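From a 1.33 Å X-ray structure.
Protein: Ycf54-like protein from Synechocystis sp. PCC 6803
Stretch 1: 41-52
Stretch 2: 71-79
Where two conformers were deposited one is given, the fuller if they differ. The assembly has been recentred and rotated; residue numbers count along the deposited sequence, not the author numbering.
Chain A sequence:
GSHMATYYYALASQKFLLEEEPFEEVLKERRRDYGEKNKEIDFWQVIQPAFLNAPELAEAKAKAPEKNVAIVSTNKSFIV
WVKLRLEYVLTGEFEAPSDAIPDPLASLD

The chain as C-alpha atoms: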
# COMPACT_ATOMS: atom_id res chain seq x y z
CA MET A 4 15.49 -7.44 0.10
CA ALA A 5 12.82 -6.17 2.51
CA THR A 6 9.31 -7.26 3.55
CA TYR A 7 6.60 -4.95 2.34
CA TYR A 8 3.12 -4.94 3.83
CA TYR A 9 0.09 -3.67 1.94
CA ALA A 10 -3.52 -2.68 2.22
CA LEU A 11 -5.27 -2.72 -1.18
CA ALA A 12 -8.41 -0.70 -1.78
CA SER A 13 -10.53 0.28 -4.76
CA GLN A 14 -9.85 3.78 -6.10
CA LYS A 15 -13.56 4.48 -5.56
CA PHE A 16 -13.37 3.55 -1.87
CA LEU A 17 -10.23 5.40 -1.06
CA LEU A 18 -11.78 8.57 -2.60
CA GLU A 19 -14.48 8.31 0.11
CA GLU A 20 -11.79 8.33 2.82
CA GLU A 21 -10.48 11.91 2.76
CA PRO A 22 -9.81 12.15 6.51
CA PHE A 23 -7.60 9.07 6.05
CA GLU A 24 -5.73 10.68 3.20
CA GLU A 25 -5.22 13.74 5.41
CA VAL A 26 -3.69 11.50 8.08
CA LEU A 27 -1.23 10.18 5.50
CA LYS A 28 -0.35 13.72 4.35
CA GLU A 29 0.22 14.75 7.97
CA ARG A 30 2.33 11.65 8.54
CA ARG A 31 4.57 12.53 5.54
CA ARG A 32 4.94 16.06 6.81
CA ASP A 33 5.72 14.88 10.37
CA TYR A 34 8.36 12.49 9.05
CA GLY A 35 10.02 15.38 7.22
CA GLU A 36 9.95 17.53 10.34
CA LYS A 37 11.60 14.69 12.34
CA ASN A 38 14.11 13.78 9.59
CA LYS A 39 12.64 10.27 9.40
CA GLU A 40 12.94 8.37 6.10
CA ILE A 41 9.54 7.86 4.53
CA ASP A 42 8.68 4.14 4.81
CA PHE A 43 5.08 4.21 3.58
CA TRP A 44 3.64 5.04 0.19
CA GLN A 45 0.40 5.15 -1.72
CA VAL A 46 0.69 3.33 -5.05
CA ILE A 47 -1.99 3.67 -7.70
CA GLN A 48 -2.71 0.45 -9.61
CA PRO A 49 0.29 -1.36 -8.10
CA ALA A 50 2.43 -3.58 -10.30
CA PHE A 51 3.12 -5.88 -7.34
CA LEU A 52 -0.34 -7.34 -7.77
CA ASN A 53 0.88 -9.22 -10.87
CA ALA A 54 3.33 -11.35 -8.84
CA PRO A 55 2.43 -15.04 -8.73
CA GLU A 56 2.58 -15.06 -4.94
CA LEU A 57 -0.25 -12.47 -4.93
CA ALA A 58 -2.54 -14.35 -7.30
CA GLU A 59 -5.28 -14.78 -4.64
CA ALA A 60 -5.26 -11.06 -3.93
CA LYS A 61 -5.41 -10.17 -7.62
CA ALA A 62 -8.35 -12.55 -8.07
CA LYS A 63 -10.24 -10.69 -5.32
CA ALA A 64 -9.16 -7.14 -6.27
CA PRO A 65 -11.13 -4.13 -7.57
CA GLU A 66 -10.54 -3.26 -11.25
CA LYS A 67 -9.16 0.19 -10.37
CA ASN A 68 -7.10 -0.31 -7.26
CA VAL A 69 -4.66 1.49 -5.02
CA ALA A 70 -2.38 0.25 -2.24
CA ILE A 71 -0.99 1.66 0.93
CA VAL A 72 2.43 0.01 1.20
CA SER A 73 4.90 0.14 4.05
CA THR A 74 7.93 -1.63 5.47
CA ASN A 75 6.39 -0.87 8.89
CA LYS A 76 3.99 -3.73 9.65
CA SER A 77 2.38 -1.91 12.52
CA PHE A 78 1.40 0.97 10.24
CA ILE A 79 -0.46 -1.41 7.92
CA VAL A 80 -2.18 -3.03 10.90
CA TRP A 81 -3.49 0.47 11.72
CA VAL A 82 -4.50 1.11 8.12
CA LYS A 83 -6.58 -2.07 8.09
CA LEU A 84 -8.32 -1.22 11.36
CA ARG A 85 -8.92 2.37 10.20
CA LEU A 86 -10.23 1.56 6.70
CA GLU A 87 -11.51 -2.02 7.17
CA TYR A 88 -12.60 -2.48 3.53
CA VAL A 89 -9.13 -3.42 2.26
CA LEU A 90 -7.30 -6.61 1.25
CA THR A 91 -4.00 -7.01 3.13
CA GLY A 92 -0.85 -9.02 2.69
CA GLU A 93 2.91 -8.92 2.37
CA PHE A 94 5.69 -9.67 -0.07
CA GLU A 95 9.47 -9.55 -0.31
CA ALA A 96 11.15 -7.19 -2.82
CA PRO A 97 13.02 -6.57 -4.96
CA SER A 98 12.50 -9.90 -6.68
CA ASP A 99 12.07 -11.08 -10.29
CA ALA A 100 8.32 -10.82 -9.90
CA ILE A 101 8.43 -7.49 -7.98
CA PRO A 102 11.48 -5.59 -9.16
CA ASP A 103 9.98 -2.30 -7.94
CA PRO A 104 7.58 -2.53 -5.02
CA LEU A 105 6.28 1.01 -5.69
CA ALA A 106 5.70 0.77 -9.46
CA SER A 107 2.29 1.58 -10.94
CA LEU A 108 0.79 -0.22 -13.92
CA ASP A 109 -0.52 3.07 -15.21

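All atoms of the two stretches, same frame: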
# COMPACT_ATOMS: atom_id res chain seq x y z
N ILE A 41 10.88 8.30 4.85
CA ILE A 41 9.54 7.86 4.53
C ILE A 41 9.61 6.35 4.27
O ILE A 41 10.45 5.88 3.52
CB ILE A 41 9.02 8.57 3.26
CG1 ILE A 41 8.78 10.06 3.53
CG2 ILE A 41 7.74 7.91 2.77
CD1 ILE A 41 7.62 10.40 4.41
N ASP A 42 8.74 5.60 4.94
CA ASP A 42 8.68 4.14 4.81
C ASP A 42 7.26 3.66 4.53
O ASP A 42 6.92 2.51 4.81
CB ASP A 42 9.26 3.46 6.05
CG ASP A 42 8.45 3.72 7.30
OD1 ASP A 42 7.51 4.54 7.27
OD2 ASP A 42 8.77 3.06 8.33
N PHE A 43 6.44 4.54 3.96
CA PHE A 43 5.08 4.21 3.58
C PHE A 43 4.76 5.04 2.36
O PHE A 43 5.24 6.16 2.22
CB PHE A 43 4.06 4.49 4.71
CG PHE A 43 3.99 5.94 5.09
CD1 PHE A 43 4.95 6.52 5.92
CD2 PHE A 43 3.00 6.77 4.57
CE1 PHE A 43 4.92 7.88 6.20
CE2 PHE A 43 2.97 8.11 4.87
CZ PHE A 43 3.92 8.67 5.70
N TRP A 44 3.92 4.48 1.49
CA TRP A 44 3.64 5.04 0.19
C TRP A 44 2.24 4.64 -0.24
O TRP A 44 1.75 3.57 0.10
CB TRP A 44 4.64 4.54 -0.85
CG TRP A 44 6.09 4.63 -0.45
CD1 TRP A 44 6.95 5.66 -0.70
CD2 TRP A 44 6.83 3.66 0.28
NE1 TRP A 44 8.16 5.39 -0.16
CE2 TRP A 44 8.13 4.16 0.44
CE3 TRP A 44 6.53 2.41 0.83
CZ2 TRP A 44 9.12 3.46 1.13
CZ3 TRP A 44 7.51 1.71 1.50
CH2 TRP A 44 8.79 2.24 1.63
N GLN A 45 1.62 5.48 -1.06
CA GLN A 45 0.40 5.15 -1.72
C GLN A 45 0.73 4.92 -3.18
O GLN A 45 1.34 5.79 -3.83
CB GLN A 45 -0.62 6.26 -1.52
CG GLN A 45 -1.93 6.01 -2.27
CD GLN A 45 -3.09 6.86 -1.76
OE1 GLN A 45 -3.44 6.80 -0.59
NE2 GLN A 45 -3.69 7.63 -2.65
N VAL A 46 0.35 3.75 -3.69
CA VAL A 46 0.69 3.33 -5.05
C VAL A 46 -0.60 3.08 -5.80
O VAL A 46 -1.38 2.22 -5.44
CB VAL A 46 1.54 2.03 -5.04
CG1 VAL A 46 1.91 1.61 -6.46
CG2 VAL A 46 2.79 2.20 -4.19
N ILE A 47 -0.81 3.83 -6.87
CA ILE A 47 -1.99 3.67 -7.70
C ILE A 47 -1.77 2.47 -8.63
O ILE A 47 -0.69 2.32 -9.22
CB ILE A 47 -2.26 4.94 -8.54
CG1 ILE A 47 -2.51 6.14 -7.63
CG2 ILE A 47 -3.45 4.70 -9.45
CD1 ILE A 47 -2.45 7.48 -8.34
N GLN A 48 -2.76 1.61 -8.74
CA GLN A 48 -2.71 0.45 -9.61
C GLN A 48 -1.37 -0.30 -9.49
O GLN A 48 -0.63 -0.47 -10.49
CB GLN A 48 -2.98 0.84 -11.06
CG GLN A 48 -3.62 -0.29 -11.85
CD GLN A 48 -5.06 -0.61 -11.45
OE1 GLN A 48 -5.73 0.17 -10.78
NE2 GLN A 48 -5.53 -1.76 -11.87
N PRO A 49 -1.06 -0.81 -8.30
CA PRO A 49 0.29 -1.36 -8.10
C PRO A 49 0.67 -2.55 -8.98
O PRO A 49 -0.07 -3.51 -9.12
CB PRO A 49 0.25 -1.83 -6.64
CG PRO A 49 -1.22 -1.96 -6.32
CD PRO A 49 -1.87 -0.82 -7.06
N ALA A 50 1.88 -2.48 -9.52
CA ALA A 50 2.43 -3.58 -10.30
C ALA A 50 2.69 -4.83 -9.47
O ALA A 50 2.74 -5.94 -9.99
CB ALA A 50 3.71 -3.13 -10.95
N PHE A 51 2.87 -4.68 -8.16
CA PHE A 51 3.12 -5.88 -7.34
C PHE A 51 2.01 -6.91 -7.41
O PHE A 51 2.23 -8.10 -7.19
CB PHE A 51 3.50 -5.55 -5.88
CG PHE A 51 2.37 -5.00 -5.01
CD1 PHE A 51 1.30 -5.79 -4.62
CD2 PHE A 51 2.45 -3.70 -4.50
CE1 PHE A 51 0.31 -5.29 -3.77
CE2 PHE A 51 1.45 -3.20 -3.68
CZ PHE A 51 0.40 -4.00 -3.32
N LEU A 52 0.80 -6.46 -7.74
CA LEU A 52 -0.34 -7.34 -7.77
C LEU A 52 -0.24 -8.41 -8.84
O LEU A 52 -0.98 -9.39 -8.79
CB LEU A 52 -1.61 -6.51 -7.94
CG LEU A 52 -2.92 -7.10 -7.47
CD1 LEU A 52 -2.84 -7.62 -6.03
CD2 LEU A 52 -3.97 -6.01 -7.62
N ILE A 71 -1.88 1.07 -0.05
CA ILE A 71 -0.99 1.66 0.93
C ILE A 71 0.04 0.59 1.26
O ILE A 71 -0.30 -0.53 1.62
CB ILE A 71 -1.74 2.12 2.20
CG1 ILE A 71 -2.97 2.97 1.87
CG2 ILE A 71 -0.79 2.87 3.11
CD1 ILE A 71 -2.68 4.19 1.05
N VAL A 72 1.30 0.94 1.06
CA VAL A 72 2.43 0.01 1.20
C VAL A 72 3.35 0.57 2.26
O VAL A 72 3.62 1.76 2.30
CB VAL A 72 3.20 -0.09 -0.14
CG1 VAL A 72 4.39 -1.03 -0.04
CG2 VAL A 72 2.23 -0.49 -1.24
N SER A 73 3.91 -0.31 3.09
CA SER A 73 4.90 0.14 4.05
C SER A 73 5.80 -0.99 4.45
O SER A 73 5.39 -2.15 4.46
CB SER A 73 4.22 0.66 5.32
OG SER A 73 5.12 1.21 6.24
N THR A 74 7.05 -0.67 4.82
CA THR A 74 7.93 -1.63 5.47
C THR A 74 7.69 -1.71 6.98
O THR A 74 8.31 -2.52 7.64
CB THR A 74 9.40 -1.32 5.17
OG1 THR A 74 9.64 0.05 5.53
CG2 THR A 74 9.70 -1.55 3.69
N ASN A 75 6.77 -0.87 7.48
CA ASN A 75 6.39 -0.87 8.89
C ASN A 75 5.09 -1.64 9.07
O ASN A 75 4.02 -1.14 8.73
CB ASN A 75 6.24 0.58 9.37
CG ASN A 75 5.83 0.68 10.83
OD1 ASN A 75 5.43 -0.31 11.45
ND2 ASN A 75 5.93 1.87 11.38
N LYS A 76 5.18 -2.88 9.51
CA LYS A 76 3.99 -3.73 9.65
C LYS A 76 2.93 -3.07 10.53
O LYS A 76 1.74 -3.15 10.25
CB LYS A 76 4.32 -5.14 10.18
CG LYS A 76 3.14 -6.11 10.08
CD LYS A 76 3.47 -7.53 10.52
CE LYS A 76 2.42 -8.49 10.02
NZ LYS A 76 2.73 -9.90 10.37
N SER A 77 3.37 -2.43 11.60
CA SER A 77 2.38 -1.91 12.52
C SER A 77 1.56 -0.79 11.89
O SER A 77 0.39 -0.62 12.23
CB SER A 77 3.03 -1.47 13.81
OG SER A 77 3.90 -0.39 13.64
N PHE A 78 2.13 -0.06 10.94
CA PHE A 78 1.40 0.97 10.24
C PHE A 78 0.29 0.35 9.40
O PHE A 78 -0.84 0.84 9.39
CB PHE A 78 2.34 1.83 9.39
CG PHE A 78 1.63 2.87 8.60
CD1 PHE A 78 0.96 3.89 9.25
CD2 PHE A 78 1.60 2.84 7.22
CE1 PHE A 78 0.28 4.85 8.55
CE2 PHE A 78 0.92 3.82 6.50
CZ PHE A 78 0.26 4.82 7.18
N ILE A 79 0.57 -0.76 8.73
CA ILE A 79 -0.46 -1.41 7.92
C ILE A 79 -1.54 -2.06 8.78
O ILE A 79 -2.68 -2.09 8.40
CB ILE A 79 0.17 -2.35 6.87
CG1 ILE A 79 1.07 -1.55 5.92
CG2 ILE A 79 -0.91 -3.07 6.08
CD1 ILE A 79 0.36 -0.51 5.10
O HOH W 1 10.01 0.59 8.15
O HOH W 2 5.05 3.78 8.28
O HOH W 3 7.99 3.82 10.72

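This contact is a short antiparallel pairing of two strands, extended at one end by a polar, water-bridged cluster around Asp-42 and packed on its two faces by apolar side chains. The strands 43-47 and 71-73 run at 149° to each other, and 526 Å² of surface is buried between the stretches.

Three residue pairs set the register: Phe-43 with Ser-73, Trp-44 with Val-72, and Gln-45 with Ile-71. The middle pair carries the backbone hydrogen bonds. Trp-44 N donates to Val-72 O at 2.9 Å, and Val-72 N donates to Trp-44 O at 2.8 Å, the latter nearly straight at 172°. The flanking pairs are non-hydrogen-bonded, as the alternation of an antiparallel ladder requires. Their alpha carbons lie closer together, and CA-H...O contacts add to the pairing: Phe-43 CA is 3.1 Å from Val-72 O, and Ile-71 CA is 3.4 Å from Trp-44 O.

Asp-42 O accepts two hydrogen bonds beyond the last bridge, from Thr-74 N at 3.2 Å and from Ser-73 OG at 2.6 Å. The same hydroxyl oxygen accepts from Asn-75 N, with Asn-75 N to Ser-73 OG at 2.9 Å. Ser-73 thus links the strand pairing to the turn that follows it.

The Asp-42 carboxylate reaches that turn through water. Water 1 joins Asp-42 OD2 (2.8 Å) to Thr-74 OG1 (2.7 Å). Water 3 donates to Asp-42 OD2 (2.6 Å) and accepts from Asn-75 ND2 (2.9 Å). Water 2 donates to both Asp-42 OD1 (2.8 Å) and Ser-73 OG (3.3 Å). Asn-75 is also the N-cap of the helix: Asn-75 OD1 accepts weak bonds from Ser-77 N at 3.0 Å and Phe-78 N at 3.3 Å. Its two side-chain ends therefore serve different partners, OD1 the helix start and ND2 the water.

Val-72 is the apolar centre on the face it shares with Trp-44. It has the largest area covered by the other stretch, 101 Å². Val-72 CG1 lies 4.1 Å from Trp-44 CE3. Val-72 CG2 lies 4.0 Å from Val-46 CG2 and 3.7 Å from Phe-51 CE2, so the chain after the strand returns to cover the same valine. The end of the Trp-44 side chain comes nearer to the second stretch, with Trp-44 CZ3 4.0 Å from Ser-73 CA.

On the face of Phe-43, Ser-73, Gln-45 and Ile-71, Phe-43 CB meets Phe-78 CE2 at 3.7 Å. The two rings are oblique, with planes at 53° and the centroids of the Phe-43 and Phe-78 rings 5.2 Å apart. Phe-78, in the first turn of the helix, thus lies against strand residue Phe-43.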